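PDB 4HWV: pectate lyase/Amb allergen from Acidovorax citrulli, which probably cleaves pectate, the polygalacturonate of plant cell walls, as a secreted calcium-binding lyase of polysaccharide lyase family 1. Local coordinates for residues L322-N333 with G344-N355. Residues are numbered along the deposited sequence; the frame is centred on the assembly and turned at random.
Sequences LKVTFHGNHFQN and GMVHLYNNYYEN
Two successive turns of the right-handed parallel beta-helix meet here: strands 324-327 and 330-332 lie in register on 345-349 and 352-355, and both turns bend at an asparagine corner, N329 over N351. The two corner amides point the same way with planes 4° apart. N351 OD1 accepts both N329 N and N329 ND2, each at 3.0 Å, while N351 ND2 reaches back to F326 O at 3.2 Å, coming from above that carbonyl's plane, while Y349 N meets the same oxygen nearly end-on. N329 OD1 in turn takes N295 N of the preceding turn, extending the bonding by one more coil. Beside it, F331 presses CE2 on N351 CB at 3.4 Å and sets CD2 over one face of the Y353 ring, the two rings inclined at 50°. F326 lies alongside L348, CD1 to CD2 3.9 Å, on the same inward side. On the other side, Y349 has CG between its backbone N and carbonyl carbon (chi1 69°), which swings the ring beneath H327; H327 CB sits 3.3 Å above the ring centre, and H327 NE2 is hydrogen-bonded to T24 OG1. Further along, H330 and Y352 are near-parallel but slid apart, and H330 NE2 donates to E354 OE1 at 2.7 Å, the oxygen lying in the imidazole plane. The short His-carboxylate bond would probably favour a positively charged imidazole, whereas at the corner both ends of the N351 amide are engaged, fixing its rotation and tying side chain to backbone where strand pairing is interrupted.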
loop_
_atom_site.group_PDB
_atom_site.type_symbol
_atom_site.label_atom_id
_atom_site.label_comp_id
_atom_site.label_asym_id
_atom_site.label_seq_id
_atom_site.Cartn_x
_atom_site.Cartn_y
_atom_site.Cartn_z
ATOM N N LEU A 322 -30.434 -4.807 -12.986
ATOM C CA LEU A 322 -29.591 -3.806 -12.331
ATOM C C LEU A 322 -30.290 -3.108 -11.159
ATOM O O LEU A 322 -30.020 -1.934 -10.869
ATOM C CB LEU A 322 -29.029 -2.797 -13.343
ATOM C CG LEU A 322 -28.405 -3.414 -14.603
ATOM C CD1 LEU A 322 -27.945 -2.297 -15.541
ATOM C CD2 LEU A 322 -27.246 -4.390 -14.308
ATOM N N LYS A 323 -31.146 -3.846 -10.457
ATOM C CA LYS A 323 -31.743 -3.313 -9.241
ATOM C C LYS A 323 -30.762 -3.485 -8.092
ATOM O O LYS A 323 -30.432 -4.620 -7.712
ATOM C CB LYS A 323 -33.054 -4.032 -8.933
ATOM C CG LYS A 323 -34.146 -3.709 -9.958
ATOM C CD LYS A 323 -35.366 -4.609 -9.748
ATOM C CE LYS A 323 -36.586 -4.225 -10.599
ATOM N NZ LYS A 323 -36.266 -4.300 -12.045
ATOM N N VAL A 324 -30.272 -2.364 -7.555
ATOM C CA VAL A 324 -29.200 -2.390 -6.564
ATOM C C VAL A 324 -29.530 -1.415 -5.434
ATOM O O VAL A 324 -29.988 -0.284 -5.681
ATOM C CB VAL A 324 -27.835 -1.977 -7.179
ATOM C CG1 VAL A 324 -26.718 -2.140 -6.160
ATOM C CG2 VAL A 324 -27.541 -2.798 -8.416
ATOM N N THR A 325 -29.323 -1.860 -4.194
ATOM C CA THR A 325 -29.447 -1.000 -3.022
ATOM C C THR A 325 -28.087 -0.856 -2.349
ATOM O O THR A 325 -27.414 -1.859 -2.094
ATOM C CB THR A 325 -30.398 -1.625 -1.999
ATOM O OG1 THR A 325 -31.680 -1.877 -2.610
ATOM C CG2 THR A 325 -30.546 -0.715 -0.787
ATOM N N PHE A 326 -27.694 0.379 -2.058
ATOM C CA PHE A 326 -26.490 0.663 -1.253
ATOM C C PHE A 326 -26.938 1.355 0.031
ATOM O O PHE A 326 -27.521 2.438 -0.030
ATOM C CB PHE A 326 -25.560 1.686 -1.937
ATOM C CG PHE A 326 -24.846 1.201 -3.172
ATOM C CD1 PHE A 326 -25.469 1.247 -4.423
ATOM C CD2 PHE A 326 -23.514 0.802 -3.092
ATOM C CE1 PHE A 326 -24.784 0.879 -5.581
ATOM C CE2 PHE A 326 -22.819 0.428 -4.249
ATOM C CZ PHE A 326 -23.461 0.472 -5.500
ATOM N N HIS A 327 -26.623 0.787 1.194
ATOM C CA HIS A 327 -26.905 1.504 2.427
ATOM C C HIS A 327 -25.909 1.197 3.529
ATOM O O HIS A 327 -25.389 0.080 3.626
ATOM C CB HIS A 327 -28.364 1.307 2.915
ATOM C CG HIS A 327 -28.671 -0.043 3.481
ATOM N ND1 HIS A 327 -28.457 -0.360 4.806
ATOM C CD2 HIS A 327 -29.231 -1.137 2.917
ATOM C CE1 HIS A 327 -28.877 -1.596 5.035
ATOM N NE2 HIS A 327 -29.346 -2.093 3.901
ATOM N N GLY A 328 -25.653 2.205 4.357
ATOM C CA GLY A 328 -24.790 2.043 5.511
ATOM C C GLY A 328 -23.324 1.913 5.168
ATOM O O GLY A 328 -22.520 1.503 6.001
ATOM N N ASN A 329 -22.949 2.259 3.936
ATOM C CA ASN A 329 -21.559 2.103 3.530
ATOM C C ASN A 329 -20.740 3.349 3.806
ATOM O O ASN A 329 -21.272 4.470 3.826
ATOM C CB ASN A 329 -21.465 1.771 2.034
ATOM C CG ASN A 329 -22.253 0.521 1.661
ATOM O OD1 ASN A 329 -21.878 -0.592 2.021
ATOM N ND2 ASN A 329 -23.352 0.705 0.934
ATOM N N HIS A 330 -19.443 3.132 4.011
ATOM C CA HIS A 330 -18.456 4.199 4.065
ATOM C C HIS A 330 -17.760 4.208 2.703
ATOM O O HIS A 330 -17.103 3.237 2.336
ATOM C CB HIS A 330 -17.463 3.907 5.186
ATOM C CG HIS A 330 -16.573 5.060 5.545
ATOM N ND1 HIS A 330 -15.580 4.932 6.490
ATOM C CD2 HIS A 330 -16.553 6.357 5.142
ATOM C CE1 HIS A 330 -14.962 6.093 6.634
ATOM N NE2 HIS A 330 -15.529 6.973 5.826
ATOM N N PHE A 331 -17.949 5.299 1.950
ATOM C CA PHE A 331 -17.335 5.489 0.638
ATOM C C PHE A 331 -16.198 6.491 0.846
ATOM O O PHE A 331 -16.420 7.705 0.798
ATOM C CB PHE A 331 -18.349 6.086 -0.343
ATOM C CG PHE A 331 -19.551 5.204 -0.650
ATOM C CD1 PHE A 331 -19.419 3.853 -1.013
ATOM C CD2 PHE A 331 -20.816 5.759 -0.636
ATOM C CE1 PHE A 331 -20.546 3.098 -1.334
ATOM C CE2 PHE A 331 -21.952 5.012 -0.966
ATOM C CZ PHE A 331 -21.816 3.690 -1.336
ATOM N N GLN A 332 -14.990 5.991 1.099
ATOM C CA GLN A 332 -13.877 6.836 1.537
ATOM C C GLN A 332 -12.760 6.865 0.507
ATOM O O GLN A 332 -12.326 5.817 0.037
ATOM C CB GLN A 332 -13.341 6.314 2.876
ATOM C CG GLN A 332 -12.196 7.139 3.441
ATOM C CD GLN A 332 -11.700 6.629 4.775
ATOM O OE1 GLN A 332 -11.869 5.464 5.113
ATOM N NE2 GLN A 332 -11.052 7.500 5.529
ATOM N N ASN A 333 -12.289 8.054 0.153
ATOM C CA ASN A 333 -11.186 8.156 -0.802
ATOM C C ASN A 333 -11.473 7.397 -2.088
ATOM O O ASN A 333 -10.607 6.681 -2.607
ATOM C CB ASN A 333 -9.866 7.666 -0.198
ATOM C CG ASN A 333 -9.480 8.420 1.034
ATOM O OD1 ASN A 333 -9.994 9.509 1.309
ATOM N ND2 ASN A 333 -8.577 7.843 1.802
ATOM N N GLY A 344 -30.673 0.723 -14.304
ATOM C CA GLY A 344 -31.229 0.121 -13.101
ATOM C C GLY A 344 -31.974 1.073 -12.176
ATOM O O GLY A 344 -31.817 2.300 -12.244
ATOM N N MET A 345 -32.793 0.491 -11.303
ATOM C CA MET A 345 -33.440 1.208 -10.202
ATOM C C MET A 345 -32.548 1.067 -8.980
ATOM O O MET A 345 -32.480 0.001 -8.368
ATOM C CB MET A 345 -34.837 0.642 -9.956
ATOM C CG MET A 345 -35.703 0.766 -11.219
ATOM S SD MET A 345 -37.111 -0.351 -11.272
ATOM C CE MET A 345 -38.067 0.484 -10.062
ATOM N N VAL A 346 -31.816 2.127 -8.666
ATOM C CA VAL A 346 -30.757 2.063 -7.659
ATOM C C VAL A 346 -31.055 3.019 -6.504
ATOM O O VAL A 346 -31.310 4.212 -6.707
ATOM C CB VAL A 346 -29.396 2.378 -8.285
ATOM C CG1 VAL A 346 -28.289 2.441 -7.237
ATOM C CG2 VAL A 346 -29.068 1.328 -9.339
ATOM N N HIS A 347 -31.063 2.460 -5.294
ATOM C CA HIS A 347 -31.386 3.185 -4.077
ATOM C C HIS A 347 -30.111 3.333 -3.258
ATOM O O HIS A 347 -29.472 2.332 -2.943
ATOM C CB HIS A 347 -32.444 2.365 -3.321
ATOM C CG HIS A 347 -32.975 2.997 -2.072
ATOM N ND1 HIS A 347 -33.596 2.242 -1.099
ATOM C CD2 HIS A 347 -33.036 4.286 -1.648
ATOM C CE1 HIS A 347 -34.030 3.032 -0.136
ATOM N NE2 HIS A 347 -33.691 4.278 -0.432
ATOM N N LEU A 348 -29.740 4.567 -2.924
ATOM C CA LEU A 348 -28.573 4.804 -2.055
ATOM C C LEU A 348 -29.081 5.552 -0.841
ATOM O O LEU A 348 -29.563 6.674 -0.965
ATOM C CB LEU A 348 -27.495 5.655 -2.747
ATOM C CG LEU A 348 -26.958 5.062 -4.055
ATOM C CD1 LEU A 348 -27.624 5.721 -5.260
ATOM C CD2 LEU A 348 -25.432 5.148 -4.125
ATOM N N TYR A 349 -29.021 4.919 0.324
ATOM C CA TYR A 349 -29.452 5.598 1.533
ATOM C C TYR A 349 -28.497 5.414 2.699
ATOM O O TYR A 349 -27.883 4.368 2.846
ATOM C CB TYR A 349 -30.892 5.218 1.932
ATOM C CG TYR A 349 -31.163 3.809 2.435
ATOM C CD1 TYR A 349 -31.424 2.760 1.552
ATOM C CD2 TYR A 349 -31.235 3.534 3.804
ATOM C CE1 TYR A 349 -31.734 1.489 2.027
ATOM C CE2 TYR A 349 -31.526 2.262 4.274
ATOM C CZ TYR A 349 -31.775 1.254 3.386
ATOM O OH TYR A 349 -32.067 -0.019 3.858
ATOM N N ASN A 350 -28.348 6.462 3.505
ATOM C CA ASN A 350 -27.550 6.363 4.726
ATOM C C ASN A 350 -26.135 5.853 4.451
ATOM O O ASN A 350 -25.632 4.974 5.159
ATOM C CB ASN A 350 -28.218 5.463 5.780
ATOM C CG ASN A 350 -29.481 6.062 6.391
ATOM O OD1 ASN A 350 -30.331 5.313 6.842
ATOM N ND2 ASN A 350 -29.578 7.404 6.476
ATOM N N ASN A 351 -25.503 6.400 3.419
ATOM C CA ASN A 351 -24.078 6.169 3.210
ATOM C C ASN A 351 -23.294 7.409 3.631
ATOM O O ASN A 351 -23.842 8.515 3.659
ATOM C CB ASN A 351 -23.795 5.854 1.742
ATOM C CG ASN A 351 -24.580 4.668 1.259
ATOM O OD1 ASN A 351 -24.279 3.521 1.611
ATOM N ND2 ASN A 351 -25.631 4.931 0.487
ATOM N N TYR A 352 -22.031 7.204 3.994
ATOM C CA TYR A 352 -21.129 8.295 4.348
ATOM C C TYR A 352 -20.019 8.351 3.312
ATOM O O TYR A 352 -19.203 7.426 3.211
ATOM C CB TYR A 352 -20.528 8.052 5.732
ATOM C CG TYR A 352 -19.483 9.057 6.159
ATOM C CD1 TYR A 352 -19.561 10.394 5.781
ATOM C CD2 TYR A 352 -18.436 8.677 6.981
ATOM C CE1 TYR A 352 -18.607 11.311 6.189
ATOM C CE2 TYR A 352 -17.473 9.588 7.392
ATOM C CZ TYR A 352 -17.573 10.904 6.994
ATOM O OH TYR A 352 -16.640 11.824 7.418
ATOM N N TYR A 353 -20.005 9.434 2.539
ATOM C CA TYR A 353 -18.951 9.715 1.576
ATOM C C TYR A 353 -17.934 10.624 2.236
ATOM O O TYR A 353 -18.300 11.646 2.824
ATOM C CB TYR A 353 -19.526 10.462 0.386
ATOM C CG TYR A 353 -20.525 9.714 -0.464
ATOM C CD1 TYR A 353 -21.874 9.602 -0.092
ATOM C CD2 TYR A 353 -20.135 9.164 -1.681
ATOM C CE1 TYR A 353 -22.788 8.947 -0.918
ATOM C CE2 TYR A 353 -21.034 8.508 -2.501
ATOM C CZ TYR A 353 -22.359 8.411 -2.129
ATOM O OH TYR A 353 -23.258 7.766 -2.947
ATOM N N GLU A 354 -16.661 10.280 2.107
ATOM C CA GLU A 354 -15.601 11.019 2.761
ATOM C C GLU A 354 -14.379 11.086 1.861
ATOM O O GLU A 354 -13.785 10.050 1.529
ATOM C CB GLU A 354 -15.238 10.355 4.096
ATOM C CG GLU A 354 -14.147 11.090 4.873
ATOM C CD GLU A 354 -13.733 10.412 6.175
ATOM O OE1 GLU A 354 -14.140 9.256 6.415
ATOM O OE2 GLU A 354 -12.984 11.039 6.943
ATOM N N ASN A 355 -13.996 12.297 1.462
ATOM C CA ASN A 355 -12.850 12.465 0.572
ATOM C C ASN A 355 -12.435 13.929 0.567
ATOM O O ASN A 355 -13.014 14.764 1.292
ATOM C CB ASN A 355 -13.188 11.984 -0.857
ATOM C CG ASN A 355 -11.947 11.538 -1.655
ATOM O OD1 ASN A 355 -10.814 11.812 -1.259
ATOM N ND2 ASN A 355 -12.165 10.886 -2.801
HETATM O O HOH W 1 -8.296 11.390 -0.018
#